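Local coordinates for protein racemase (Pseudovibrio sp. JE062, PDB 3MKC) that belongs to the mandelate racemase / muconate lactonizing enzyme group of the enolase superfamily, pairing an enolase-like N-terminal domain with a TIM-barrel domain, at residues Val176-Pro181 with Thr206-Asp211; Arg224-Ile229 with Thr256-Cys261; Leu234-Ala239 with Val281-Ser286; Asn308-Pro313 with Asn334-Glu339. All blocks are in the same frame, centred on the assembly; numbering follows the deposited sequence.

Contact 1. Residues Val176-Pro181 with Thr206-Asp211; sequences VKVCVP and TDMMVD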
loop_
_atom_site.group_PDB
_atom_site.type_symbol
_atom_site.label_atom_id
_atom_site.label_comp_id
_atom_site.label_asym_id
_atom_site.label_seq_id
_atom_site.Cartn_x
_atom_site.Cartn_y
_atom_site.Cartn_z
ATOM N N VAL A 176 -0.748 -2.290 15.824
ATOM C CA VAL A 176 0.615 -2.288 15.326
ATOM C C VAL A 176 0.969 -3.644 14.728
ATOM O O VAL A 176 0.393 -4.667 15.093
ATOM C CB VAL A 176 1.620 -1.981 16.458
ATOM C CG1 VAL A 176 1.354 -0.584 17.028
ATOM C CG2 VAL A 176 1.503 -3.029 17.554
ATOM N N LYS A 177 1.915 -3.645 13.801
ATOM C CA LYS A 177 2.356 -4.885 13.187
ATOM C C LYS A 177 3.833 -5.063 13.473
ATOM O O LYS A 177 4.617 -4.133 13.305
ATOM C CB LYS A 177 2.139 -4.856 11.671
ATOM C CG LYS A 177 2.518 -6.167 10.991
ATOM C CD LYS A 177 2.032 -6.227 9.548
ATOM C CE LYS A 177 2.841 -5.318 8.631
ATOM N NZ LYS A 177 2.346 -5.370 7.224
ATOM N N VAL A 178 4.202 -6.253 13.926
ATOM C CA VAL A 178 5.594 -6.569 14.215
ATOM C C VAL A 178 6.026 -7.589 13.176
ATOM O O VAL A 178 5.185 -8.165 12.492
ATOM C CB VAL A 178 5.746 -7.177 15.616
ATOM C CG1 VAL A 178 5.275 -6.178 16.666
ATOM C CG2 VAL A 178 4.944 -8.469 15.709
ATOM N N CYS A 179 7.330 -7.809 13.048
ATOM C CA CYS A 179 7.836 -8.768 12.075
ATOM C C CYS A 179 8.805 -9.740 12.715
ATOM O O CYS A 179 9.386 -9.455 13.764
ATOM C CB CYS A 179 8.582 -8.053 10.948
ATOM S SG CYS A 179 7.773 -6.605 10.272
ATOM N N VAL A 180 8.972 -10.891 12.075
ATOM C CA VAL A 180 9.923 -11.890 12.533
ATOM C C VAL A 180 11.107 -11.670 11.600
ATOM O O VAL A 180 11.002 -11.897 10.395
ATOM C CB VAL A 180 9.393 -13.333 12.342
ATOM C CG1 VAL A 180 10.454 -14.340 12.767
ATOM C CG2 VAL A 180 8.133 -13.543 13.163
ATOM N N PRO A 181 12.244 -11.195 12.134
ATOM C CA PRO A 181 13.431 -10.951 11.309
ATOM C C PRO A 181 13.750 -12.094 10.341
ATOM O O PRO A 181 13.840 -13.251 10.737
ATOM C CB PRO A 181 14.525 -10.741 12.350
ATOM C CG PRO A 181 13.782 -10.042 13.445
ATOM C CD PRO A 181 12.519 -10.882 13.546
ATOM N N THR A 206 -4.410 -3.238 22.521
ATOM C CA THR A 206 -3.999 -2.826 21.187
ATOM C C THR A 206 -3.927 -4.038 20.262
ATOM O O THR A 206 -3.332 -5.046 20.610
ATOM C CB THR A 206 -2.606 -2.169 21.237
ATOM O OG1 THR A 206 -2.601 -1.141 22.234
ATOM C CG2 THR A 206 -2.251 -1.559 19.893
ATOM N N ASP A 207 -4.538 -3.943 19.087
ATOM C CA ASP A 207 -4.487 -5.055 18.146
ATOM C C ASP A 207 -3.060 -5.253 17.667
ATOM O O ASP A 207 -2.328 -4.283 17.467
ATOM C CB ASP A 207 -5.398 -4.796 16.951
ATOM C CG ASP A 207 -6.804 -5.298 17.175
ATOM O OD1 ASP A 207 -6.946 -6.476 17.562
ATOM O OD2 ASP A 207 -7.761 -4.528 16.952
HETATM N N MSE A 208 -2.670 -6.508 17.467
HETATM C CA MSE A 208 -1.318 -6.820 17.027
HETATM C C MSE A 208 -1.308 -7.751 15.830
HETATM O O MSE A 208 -1.836 -8.862 15.895
HETATM C CB MSE A 208 -0.532 -7.468 18.164
HETATM C CG MSE A 208 0.930 -7.737 17.839
HETATM SE SE MSE A 208 1.917 -8.316 19.398
HETATM C CE MSE A 208 2.667 -9.947 18.756
HETATM N N MSE A 209 -0.693 -7.287 14.748
HETATM C CA MSE A 209 -0.570 -8.058 13.516
HETATM C C MSE A 209 0.852 -8.592 13.428
HETATM O O MSE A 209 1.756 -8.055 14.068
HETATM C CB MSE A 209 -0.850 -7.180 12.301
HETATM C CG MSE A 209 -2.302 -6.712 12.194
HETATM SE SE MSE A 209 -2.818 -5.247 13.343
HETATM C CE MSE A 209 -3.985 -4.365 12.128
ATOM N N VAL A 210 1.055 -9.644 12.643
ATOM C CA VAL A 210 2.388 -10.226 12.511
ATOM C C VAL A 210 2.766 -10.537 11.065
ATOM O O VAL A 210 1.985 -11.142 10.324
ATOM C CB VAL A 210 2.511 -11.530 13.333
ATOM C CG1 VAL A 210 3.951 -12.037 13.290
ATOM C CG2 VAL A 210 2.073 -11.282 14.773
ATOM N N ASP A 211 3.968 -10.115 10.685
ATOM C CA ASP A 211 4.513 -10.337 9.350
ATOM C C ASP A 211 5.618 -11.368 9.518
ATOM O O ASP A 211 6.654 -11.083 10.122
ATOM C CB ASP A 211 5.086 -9.025 8.795
ATOM C CG ASP A 211 5.760 -9.193 7.436
ATOM O OD1 ASP A 211 5.783 -10.317 6.897
ATOM O OD2 ASP A 211 6.269 -8.184 6.905
#
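Val-176 lies beside Met-208 and Cys-179 beside Asp-211 in two parallel strands, joined by five main-chain hydrogen bonds. Val-176 N donates to Asp-207 O, Met-209 N to Val-176 O, Val-178 N to Met-209 O, Asp-211 N to Val-178 O and Val-180 N to Asp-211 O. The Met-209 N to Val-176 O bond is 2.9 Å long and nearly straight, with 172° at the hydrogen. CA-H groups add weaker contacts to the same carbonyls, such as Lys-177 CA to Met-209 O at 3.3 Å. The strand axes come within 4.6 Å and are turned by 32°.

Apolar side chains meet on the face of Val-176, Val-178, Met-208 and Val-210. Val-178 CG2 lies 4.1 Å from both Val-210 CG2 and CE of Met-208, a selenomethionine.

The other face carries Lys-177, Cys-179, Met-209 and Asp-211. The aliphatic part of Lys-177 crosses the selenomethionine Met-209 at about a right angle. Lys-177 CG is anti to the backbone N (chi1 -177°), which sets it 3.8 Å from Met-209 CB. Cys-179 SG rests 3.9 Å from Asp-211 CB. The charged ends do not meet: Lys-177 NZ makes a salt bridge with Glu-238, and Asp-211 OD1 accepts from Leu-213 N.

Strands 175-179 and 207-211 with helix 188-202 form a beta-alpha-beta unit of the barrel. Leu-195, Leu-198 and Leu-202 of that helix cover the valine face, and helix 154-170 packs on it through Tyr-161, Leu-165 and Ala-168. Strands 137-143 and 236-238 flank the pair in the sheet.

Contact 2. Residues Arg224-Ile229 with Thr256-Cys261; sequences RLLNSI and TRSRIC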
loop_
_atom_site.group_PDB
_atom_site.type_symbol
_atom_site.label_atom_id
_atom_site.label_comp_id
_atom_site.label_asym_id
_atom_site.label_seq_id
_atom_site.Cartn_x
_atom_site.Cartn_y
_atom_site.Cartn_z
ATOM N N ARG A 224 0.530 -25.426 12.963
ATOM C CA ARG A 224 0.878 -25.776 14.343
ATOM C C ARG A 224 1.261 -24.524 15.110
ATOM O O ARG A 224 0.809 -24.304 16.233
ATOM C CB ARG A 224 2.047 -26.763 14.392
ATOM C CG ARG A 224 1.620 -28.205 14.412
ATOM C CD ARG A 224 2.782 -29.134 14.739
ATOM N NE ARG A 224 2.338 -30.525 14.771
ATOM C CZ ARG A 224 3.148 -31.565 14.939
ATOM N NH1 ARG A 224 4.452 -31.370 15.093
ATOM N NH2 ARG A 224 2.651 -32.797 14.943
ATOM N N LEU A 225 2.103 -23.704 14.497
ATOM C CA LEU A 225 2.539 -22.470 15.134
ATOM C C LEU A 225 1.360 -21.548 15.415
ATOM O O LEU A 225 1.173 -21.099 16.542
ATOM C CB LEU A 225 3.558 -21.751 14.249
ATOM C CG LEU A 225 3.920 -20.307 14.613
ATOM C CD1 LEU A 225 4.477 -20.242 16.029
ATOM C CD2 LEU A 225 4.929 -19.778 13.613
ATOM N N LEU A 226 0.555 -21.269 14.394
ATOM C CA LEU A 226 -0.582 -20.379 14.584
ATOM C C LEU A 226 -1.597 -20.927 15.579
ATOM O O LEU A 226 -2.190 -20.173 16.349
ATOM C CB LEU A 226 -1.254 -20.082 13.241
ATOM C CG LEU A 226 -0.372 -19.344 12.226
ATOM C CD1 LEU A 226 -1.202 -19.021 10.989
ATOM C CD2 LEU A 226 0.177 -18.050 12.841
ATOM N N ASN A 227 -1.795 -22.239 15.581
ATOM C CA ASN A 227 -2.743 -22.818 16.515
ATOM C C ASN A 227 -2.272 -22.702 17.960
ATOM O O ASN A 227 -3.086 -22.541 18.865
ATOM C CB ASN A 227 -3.024 -24.284 16.165
ATOM C CG ASN A 227 -3.930 -24.424 14.960
ATOM O OD1 ASN A 227 -4.738 -23.539 14.683
ATOM N ND2 ASN A 227 -3.817 -25.541 14.247
ATOM N N SER A 228 -0.964 -22.746 18.178
ATOM C CA SER A 228 -0.430 -22.667 19.540
ATOM C C SER A 228 -0.442 -21.265 20.145
ATOM O O SER A 228 -0.254 -21.107 21.352
ATOM C CB SER A 228 0.997 -23.224 19.581
ATOM O OG SER A 228 1.912 -22.336 18.968
ATOM N N ILE A 229 -0.655 -20.245 19.319
ATOM C CA ILE A 229 -0.682 -18.877 19.831
ATOM C C ILE A 229 -2.051 -18.234 19.662
ATOM O O ILE A 229 -2.176 -17.014 19.574
ATOM C CB ILE A 229 0.379 -17.994 19.149
ATOM C CG1 ILE A 229 0.124 -17.929 17.641
ATOM C CG2 ILE A 229 1.774 -18.541 19.449
ATOM C CD1 ILE A 229 1.093 -17.024 16.912
ATOM N N THR A 256 -6.732 -23.525 10.785
ATOM C CA THR A 256 -6.384 -22.650 11.899
ATOM C C THR A 256 -7.519 -21.647 12.066
ATOM O O THR A 256 -8.404 -21.566 11.214
ATOM C CB THR A 256 -5.086 -21.847 11.638
ATOM O OG1 THR A 256 -5.363 -20.794 10.709
ATOM C CG2 THR A 256 -3.994 -22.741 11.068
ATOM N N ARG A 257 -7.492 -20.886 13.157
ATOM C CA ARG A 257 -8.514 -19.874 13.403
ATOM C C ARG A 257 -7.925 -18.461 13.303
ATOM O O ARG A 257 -8.515 -17.492 13.778
ATOM C CB ARG A 257 -9.151 -20.087 14.780
ATOM C CG ARG A 257 -9.732 -21.486 14.955
ATOM C CD ARG A 257 -10.661 -21.581 16.160
ATOM N NE ARG A 257 -11.046 -22.965 16.419
ATOM C CZ ARG A 257 -11.968 -23.342 17.300
ATOM N NH1 ARG A 257 -12.620 -22.434 18.016
ATOM N NH2 ARG A 257 -12.226 -24.633 17.475
ATOM N N SER A 258 -6.755 -18.354 12.685
ATOM C CA SER A 258 -6.097 -17.063 12.512
ATOM C C SER A 258 -6.586 -16.411 11.231
ATOM O O SER A 258 -7.120 -17.091 10.350
ATOM C CB SER A 258 -4.572 -17.235 12.377
ATOM O OG SER A 258 -3.941 -17.492 13.616
ATOM N N ARG A 259 -6.419 -15.095 11.131
ATOM C CA ARG A 259 -6.761 -14.413 9.889
ATOM C C ARG A 259 -5.531 -14.654 9.024
ATOM O O ARG A 259 -4.400 -14.466 9.481
ATOM C CB ARG A 259 -6.924 -12.904 10.079
ATOM C CG ARG A 259 -8.259 -12.435 10.638
ATOM C CD ARG A 259 -8.437 -10.959 10.274
ATOM N NE ARG A 259 -9.660 -10.366 10.796
ATOM C CZ ARG A 259 -9.836 -9.987 12.055
ATOM N NH1 ARG A 259 -8.864 -10.138 12.945
ATOM N NH2 ARG A 259 -10.982 -9.434 12.424
ATOM N N ILE A 260 -5.738 -15.093 7.791
ATOM C CA ILE A 260 -4.621 -15.342 6.886
ATOM C C ILE A 260 -4.638 -14.265 5.814
ATOM O O ILE A 260 -5.668 -14.026 5.193
ATOM C CB ILE A 260 -4.753 -16.730 6.221
ATOM C CG1 ILE A 260 -4.865 -17.808 7.301
ATOM C CG2 ILE A 260 -3.558 -17.005 5.325
ATOM C CD1 ILE A 260 -3.683 -17.845 8.251
ATOM N N CYS A 261 -3.506 -13.593 5.622
ATOM C CA CYS A 261 -3.414 -12.540 4.617
ATOM C C CYS A 261 -2.733 -13.067 3.371
ATOM O O CYS A 261 -2.076 -14.101 3.398
ATOM C CB CYS A 261 -2.566 -11.377 5.120
ATOM S SG CYS A 261 -3.012 -10.760 6.743
HETATM O O HOH W 1 -4.725 -18.966 15.580
HETATM O O HOH W 2 -5.869 -21.222 15.475
#
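Leu-226 and Asn-227, in the last turn of helix 219-228, face Ser-258 and Thr-256 in the irregular segment 256-261. The backbones stay well separated. The CA atoms of Asn-227 and Thr-256 are 5.9 Å apart, and no hydrogen bond runs directly between the segments. The loop holds a bend of its own: Ser-258 N donates weakly to Thr-256 OG1, over 3.4 Å, as in an ST turn. Thr-256 OG1 is also bonded to Leu-252 O, so the bend is tied back to helix 246-255.

Leu-226 points at the loop. Its CB packs 3.8 Å from Ser-258 OG, a plain van der Waals contact. Its CD1 is anti to CA (chi2 -176°), an extended shape that brings it to Ile-260 CD1 at 3.9 Å. Here two methyl groups touch, the side chains crossing obliquely.

Asn-227 crosses Thr-256 at about a right angle. Its OD1 comes 3.4 Å from Thr-256 CA and nearly as close to CB. Its ND2 is hydrogen-bonded to Asn-255 O, which fixes the rotation of the amide and leaves OD1 turned to the loop.

Two waters carry the polar link. Water 2 donates to Asn-227 OD1 at 2.7 Å and accepts from Arg-257 N. Water 1 donates to Leu-226 O and is 2.6 Å from Ser-258 OG.

The chemistry is therefore divided. An apolar touch lies on the buried side. On the more exposed side, the carbonyl at the helix end and the amide oxygen reach the loop through water. This joins the C-terminal end of one outer barrel helix to the loop that follows the next helix.

Contact 3. Residues Leu234-Ala239 with Val281-Ser286; sequences LYFAEA and VHLLQS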
loop_
_atom_site.group_PDB
_atom_site.type_symbol
_atom_site.label_atom_id
_atom_site.label_comp_id
_atom_site.label_asym_id
_atom_site.label_seq_id
_atom_site.Cartn_x
_atom_site.Cartn_y
_atom_site.Cartn_z
ATOM N N LEU A 234 -4.068 -12.571 18.043
ATOM C CA LEU A 234 -3.463 -11.703 17.036
ATOM C C LEU A 234 -4.478 -11.383 15.934
ATOM O O LEU A 234 -5.339 -12.206 15.610
ATOM C CB LEU A 234 -2.218 -12.387 16.457
ATOM C CG LEU A 234 -1.179 -12.785 17.522
ATOM C CD1 LEU A 234 -0.042 -13.573 16.889
ATOM C CD2 LEU A 234 -0.643 -11.525 18.209
ATOM N N TYR A 235 -4.372 -10.185 15.367
ATOM C CA TYR A 235 -5.289 -9.753 14.322
ATOM C C TYR A 235 -5.106 -10.554 13.037
ATOM O O TYR A 235 -6.084 -10.967 12.420
ATOM C CB TYR A 235 -5.108 -8.268 14.019
ATOM C CG TYR A 235 -6.235 -7.728 13.182
ATOM C CD1 TYR A 235 -7.338 -7.117 13.778
ATOM C CD2 TYR A 235 -6.237 -7.889 11.798
ATOM C CE1 TYR A 235 -8.413 -6.677 13.017
ATOM C CE2 TYR A 235 -7.302 -7.463 11.032
ATOM C CZ TYR A 235 -8.390 -6.860 11.640
ATOM O OH TYR A 235 -9.469 -6.462 10.876
ATOM N N PHE A 236 -3.861 -10.750 12.615
ATOM C CA PHE A 236 -3.628 -11.544 11.420
ATOM C C PHE A 236 -2.224 -12.102 11.276
ATOM O O PHE A 236 -1.302 -11.704 11.996
ATOM C CB PHE A 236 -4.064 -10.784 10.146
ATOM C CG PHE A 236 -3.185 -9.606 9.745
ATOM C CD1 PHE A 236 -1.795 -9.719 9.661
ATOM C CD2 PHE A 236 -3.779 -8.420 9.319
ATOM C CE1 PHE A 236 -1.017 -8.666 9.153
ATOM C CE2 PHE A 236 -3.016 -7.360 8.806
ATOM C CZ PHE A 236 -1.632 -7.484 8.722
ATOM N N ALA A 237 -2.084 -13.056 10.358
ATOM C CA ALA A 237 -0.811 -13.696 10.077
ATOM C C ALA A 237 -0.469 -13.373 8.625
ATOM O O ALA A 237 -1.111 -13.875 7.700
ATOM C CB ALA A 237 -0.926 -15.186 10.273
ATOM N N GLU A 238 0.541 -12.528 8.445
ATOM C CA GLU A 238 0.983 -12.088 7.124
ATOM C C GLU A 238 2.234 -12.795 6.606
ATOM O O GLU A 238 3.129 -13.129 7.373
ATOM C CB GLU A 238 1.259 -10.587 7.171
ATOM C CG GLU A 238 1.901 -10.011 5.929
ATOM C CD GLU A 238 2.181 -8.528 6.076
ATOM O OE1 GLU A 238 1.412 -7.853 6.788
ATOM O OE2 GLU A 238 3.157 -8.043 5.470
ATOM N N ALA A 239 2.290 -12.996 5.295
ATOM C CA ALA A 239 3.438 -13.627 4.661
ATOM C C ALA A 239 3.882 -14.897 5.380
ATOM O O ALA A 239 5.051 -15.055 5.735
ATOM C CB ALA A 239 4.590 -12.629 4.595
ATOM N N VAL A 281 -8.126 -16.555 1.499
ATOM C CA VAL A 281 -7.618 -15.633 2.514
ATOM C C VAL A 281 -8.661 -14.681 3.101
ATOM O O VAL A 281 -9.661 -14.369 2.460
ATOM C CB VAL A 281 -6.399 -14.818 1.978
ATOM C CG1 VAL A 281 -5.283 -15.775 1.611
ATOM C CG2 VAL A 281 -6.793 -13.972 0.782
ATOM N N HIS A 282 -8.428 -14.251 4.340
ATOM C CA HIS A 282 -9.345 -13.340 5.026
ATOM C C HIS A 282 -9.067 -11.900 4.680
ATOM O O HIS A 282 -9.923 -11.045 4.860
ATOM C CB HIS A 282 -9.195 -13.401 6.553
ATOM C CG HIS A 282 -9.429 -14.745 7.156
ATOM N ND1 HIS A 282 -8.513 -15.771 7.073
ATOM C CD2 HIS A 282 -10.438 -15.205 7.938
ATOM C CE1 HIS A 282 -8.942 -16.800 7.780
ATOM N NE2 HIS A 282 -10.106 -16.482 8.316
ATOM N N LEU A 283 -7.859 -11.631 4.209
ATOM C CA LEU A 283 -7.471 -10.256 3.950
ATOM C C LEU A 283 -6.474 -10.139 2.804
ATOM O O LEU A 283 -5.550 -10.942 2.694
ATOM C CB LEU A 283 -6.872 -9.705 5.250
ATOM C CG LEU A 283 -6.569 -8.224 5.457
ATOM C CD1 LEU A 283 -6.640 -7.909 6.955
ATOM C CD2 LEU A 283 -5.202 -7.889 4.885
ATOM N N LEU A 284 -6.675 -9.128 1.963
ATOM C CA LEU A 284 -5.809 -8.866 0.818
ATOM C C LEU A 284 -4.942 -7.641 1.088
ATOM O O LEU A 284 -5.413 -6.651 1.643
ATOM C CB LEU A 284 -6.648 -8.605 -0.428
ATOM C CG LEU A 284 -7.523 -9.771 -0.896
ATOM C CD1 LEU A 284 -8.452 -9.272 -1.988
ATOM C CD2 LEU A 284 -6.646 -10.914 -1.416
ATOM N N GLN A 285 -3.686 -7.700 0.655
ATOM C CA GLN A 285 -2.762 -6.601 0.877
ATOM C C GLN A 285 -2.213 -5.963 -0.401
ATOM O O GLN A 285 -1.119 -5.387 -0.394
ATOM C CB GLN A 285 -1.613 -7.080 1.769
ATOM C CG GLN A 285 -2.117 -7.655 3.092
ATOM C CD GLN A 285 -1.012 -8.185 3.985
ATOM O OE1 GLN A 285 -0.165 -8.960 3.551
ATOM N NE2 GLN A 285 -1.027 -7.776 5.249
ATOM N N SER A 286 -2.974 -6.065 -1.491
ATOM C CA SER A 286 -2.573 -5.475 -2.768
ATOM C C SER A 286 -2.113 -4.034 -2.524
ATOM O O SER A 286 -2.796 -3.259 -1.860
ATOM C CB SER A 286 -3.749 -5.504 -3.738
ATOM O OG SER A 286 -4.264 -6.822 -3.835
#
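Glu-238 and Gln-285 make the polar part of this buried contact. Gln-285 NE2 donates to Glu-238 OE1 over 2.9 Å, a weak bond. The amide and carboxylate planes stand 90° apart. Gln-285 OE1 instead lies over the aliphatic part of Glu-238, 3.3 Å from CG. Glu-238 CG is anti to the backbone N (chi1 172°), and the chain runs on extended, which carries the carboxylate to the amide. OE1 has a second and stronger partner, the salt bridge to Lys-177 NZ. OE2 lies close to Asp-211 OD2, a pair of like charges.

Strands 236-238 and 283-284 are not neighbours in the barrel. Segment 259-261 runs between them, bonding through its main chain to Ala-237 on one side and to His-282 on the other. The two strands therefore meet only through side chains, and Cys-261, between them, touches Phe-236, Leu-283 and Gln-285.

The amide and the Phe-236 ring meet tip to tip. Phe-236 CZ is 3.5 Å from Gln-285 NE2, with the two planes 83° apart.

The apolar contacts centre on one methyl. Leu-283 CD1 comes obliquely to the Phe-236 ring, 3.7 Å from CD2. It also sits at the edge of the Tyr-235 ring, 4.2 Å from CE2.

Contact 4. Residues Asn308-Pro313 with Asn334-Glu339; sequences NVQVMP and NAPYFE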
loop_
_atom_site.group_PDB
_atom_site.type_symbol
_atom_site.label_atom_id
_atom_site.label_comp_id
_atom_site.label_asym_id
_atom_site.label_seq_id
_atom_site.Cartn_x
_atom_site.Cartn_y
_atom_site.Cartn_z
ATOM N N ASN A 308 -16.650 -11.310 1.736
ATOM C CA ASN A 308 -16.283 -11.279 3.157
ATOM C C ASN A 308 -14.777 -11.278 3.388
ATOM O O ASN A 308 -14.266 -11.939 4.297
ATOM C CB ASN A 308 -16.911 -12.467 3.884
ATOM C CG ASN A 308 -18.414 -12.499 3.734
ATOM O OD1 ASN A 308 -19.129 -11.644 4.272
ATOM N ND2 ASN A 308 -18.907 -13.481 2.988
ATOM N N VAL A 309 -14.077 -10.508 2.568
ATOM C CA VAL A 309 -12.631 -10.390 2.653
ATOM C C VAL A 309 -12.252 -8.935 2.908
ATOM O O VAL A 309 -12.716 -8.037 2.212
ATOM C CB VAL A 309 -11.980 -10.866 1.340
ATOM C CG1 VAL A 309 -10.491 -10.555 1.327
ATOM C CG2 VAL A 309 -12.207 -12.368 1.180
ATOM N N GLN A 310 -11.408 -8.714 3.909
ATOM C CA GLN A 310 -10.958 -7.366 4.239
ATOM C C GLN A 310 -9.804 -6.970 3.345
ATOM O O GLN A 310 -9.088 -7.828 2.831
ATOM C CB GLN A 310 -10.463 -7.303 5.689
ATOM C CG GLN A 310 -11.479 -7.718 6.721
ATOM C CD GLN A 310 -11.031 -7.362 8.130
ATOM O OE1 GLN A 310 -9.834 -7.357 8.429
ATOM N NE2 GLN A 310 -11.987 -7.075 9.001
ATOM N N VAL A 311 -9.622 -5.666 3.163
ATOM C CA VAL A 311 -8.506 -5.182 2.374
ATOM C C VAL A 311 -7.772 -4.115 3.169
ATOM O O VAL A 311 -8.377 -3.163 3.655
ATOM C CB VAL A 311 -8.947 -4.567 1.040
ATOM C CG1 VAL A 311 -7.717 -4.082 0.264
ATOM C CG2 VAL A 311 -9.714 -5.599 0.218
HETATM N N MSE A 312 -6.471 -4.313 3.326
HETATM C CA MSE A 312 -5.600 -3.366 4.017
HETATM C C MSE A 312 -4.419 -3.312 3.069
HETATM O O MSE A 312 -3.485 -4.105 3.182
HETATM C CB MSE A 312 -5.164 -3.902 5.380
HETATM C CG MSE A 312 -6.280 -3.932 6.419
HETATM SE SE MSE A 312 -5.640 -4.284 8.190
HETATM C CE MSE A 312 -7.332 -4.436 9.031
ATOM N N PRO A 313 -4.458 -2.386 2.104
ATOM C CA PRO A 313 -3.376 -2.266 1.127
ATOM C C PRO A 313 -1.991 -2.090 1.718
ATOM O O PRO A 313 -1.794 -1.295 2.641
ATOM C CB PRO A 313 -3.800 -1.064 0.285
ATOM C CG PRO A 313 -5.294 -1.068 0.399
ATOM C CD PRO A 313 -5.489 -1.360 1.862
ATOM N N ASN A 334 -12.702 -1.218 3.656
ATOM C CA ASN A 334 -13.776 -2.027 4.214
ATOM C C ASN A 334 -13.346 -2.702 5.511
ATOM O O ASN A 334 -14.053 -3.572 6.023
ATOM C CB ASN A 334 -14.236 -3.088 3.204
ATOM C CG ASN A 334 -13.233 -4.221 3.034
ATOM O OD1 ASN A 334 -12.128 -4.179 3.564
ATOM N ND2 ASN A 334 -13.622 -5.241 2.278
ATOM N N ALA A 335 -12.197 -2.287 6.042
ATOM C CA ALA A 335 -11.667 -2.869 7.272
ATOM C C ALA A 335 -11.455 -1.836 8.374
ATOM O O ALA A 335 -11.435 -0.637 8.113
ATOM C CB ALA A 335 -10.356 -3.589 6.974
ATOM N N PRO A 336 -11.285 -2.295 9.628
ATOM C CA PRO A 336 -11.077 -1.389 10.767
ATOM C C PRO A 336 -9.785 -0.585 10.696
ATOM O O PRO A 336 -9.696 0.510 11.254
ATOM C CB PRO A 336 -11.061 -2.331 11.975
ATOM C CG PRO A 336 -11.793 -3.547 11.505
ATOM C CD PRO A 336 -11.333 -3.694 10.083
ATOM N N TYR A 337 -8.777 -1.141 10.034
ATOM C CA TYR A 337 -7.484 -0.480 9.920
ATOM C C TYR A 337 -6.946 -0.576 8.496
ATOM O O TYR A 337 -7.539 -1.234 7.637
ATOM C CB TYR A 337 -6.467 -1.142 10.855
ATOM C CG TYR A 337 -6.962 -1.375 12.267
ATOM C CD1 TYR A 337 -7.213 -0.305 13.123
ATOM C CD2 TYR A 337 -7.158 -2.671 12.751
ATOM C CE1 TYR A 337 -7.644 -0.516 14.426
ATOM C CE2 TYR A 337 -7.589 -2.895 14.057
ATOM C CZ TYR A 337 -7.829 -1.811 14.889
ATOM O OH TYR A 337 -8.248 -2.015 16.181
ATOM N N PHE A 338 -5.819 0.098 8.270
ATOM C CA PHE A 338 -5.116 0.095 6.991
ATOM C C PHE A 338 -3.649 0.366 7.326
ATOM O O PHE A 338 -3.359 1.025 8.331
ATOM C CB PHE A 338 -5.690 1.155 6.042
ATOM C CG PHE A 338 -5.462 2.573 6.482
ATOM C CD1 PHE A 338 -4.569 3.387 5.797
ATOM C CD2 PHE A 338 -6.150 3.097 7.568
ATOM C CE1 PHE A 338 -4.360 4.708 6.185
ATOM C CE2 PHE A 338 -5.950 4.422 7.968
ATOM C CZ PHE A 338 -5.053 5.225 7.274
ATOM N N GLU A 339 -2.723 -0.150 6.522
ATOM C CA GLU A 339 -1.310 0.045 6.831
ATOM C C GLU A 339 -0.830 1.460 6.599
ATOM O O GLU A 339 -1.104 2.066 5.562
ATOM C CB GLU A 339 -0.415 -0.921 6.050
ATOM C CG GLU A 339 1.074 -0.711 6.337
ATOM C CD GLU A 339 1.963 -1.807 5.775
ATOM O OE1 GLU A 339 1.707 -2.265 4.643
ATOM O OE2 GLU A 339 2.931 -2.199 6.461
HETATM O O HOH W 3 -14.742 -6.173 7.725
HETATM O O HOH W 4 -9.908 -1.111 4.729
HETATM O O HOH W 5 -2.910 0.836 3.653
#
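Asn-334 grips the main chain on both sides of Gln-310, at the start of strand 310-311, with both ends of its amide. ND2 donates to Val-309 O and OD1 accepts from Val-311 N, each over 2.9 Å. The Val-311 bond lies in the amide plane, on a lone pair of OD1. The amide bonds the main chain much as a neighbouring strand would, and ND2 also bonds Thr-305.

Met-312, a selenomethionine, makes the tight part. Its CG lies 3.2 Å from Tyr-337 O. Its chain is extended beyond CG (chi3 -173°), which brings CE to Ala-335 CB at 3.8 Å and Tyr-337 CB at 3.9 Å, at the edge of the Tyr-337 ring.

In this beta-alpha-beta unit, helix 319-331 follows strand 310-311, and segment 334-339 leads into strand 339-340. The two backbones do not bond directly. Water 4 donates to Val-311 O and accepts from Ala-335 N, and water 5 donates to Pro-313 O, at 2.6 Å, and to Glu-339 O.

The looser side is at Pro-336. Gln-310 NE2 is 3.6 Å from Pro-336 CD and donates to water 3, which donates to Asn-334 O, while Gln-310 OE1 bonds Tyr-235 OH.

All four contacts belong to the barrel domain and follow its order along the chain. Contact 1 closes before the others open. Contacts 2 and 3 interleave, and contact 4 comes last. Contacts 1 and 3 are joined by neighbouring barrel strands 207-211 and 236-238, with centres about 11 Å apart. Contacts 3 and 4 are joined by neighbouring strands 283-284 and 310-311, with centres about 9 Å apart. Contact 2 lies outermost, about 24 Å from the chain's centre, and does not touch contact 1. Side chains from contacts 1, 3 and 4 meet inside the barrel. In this superfamily the active site lies at the C-terminal ends of the barrel strands.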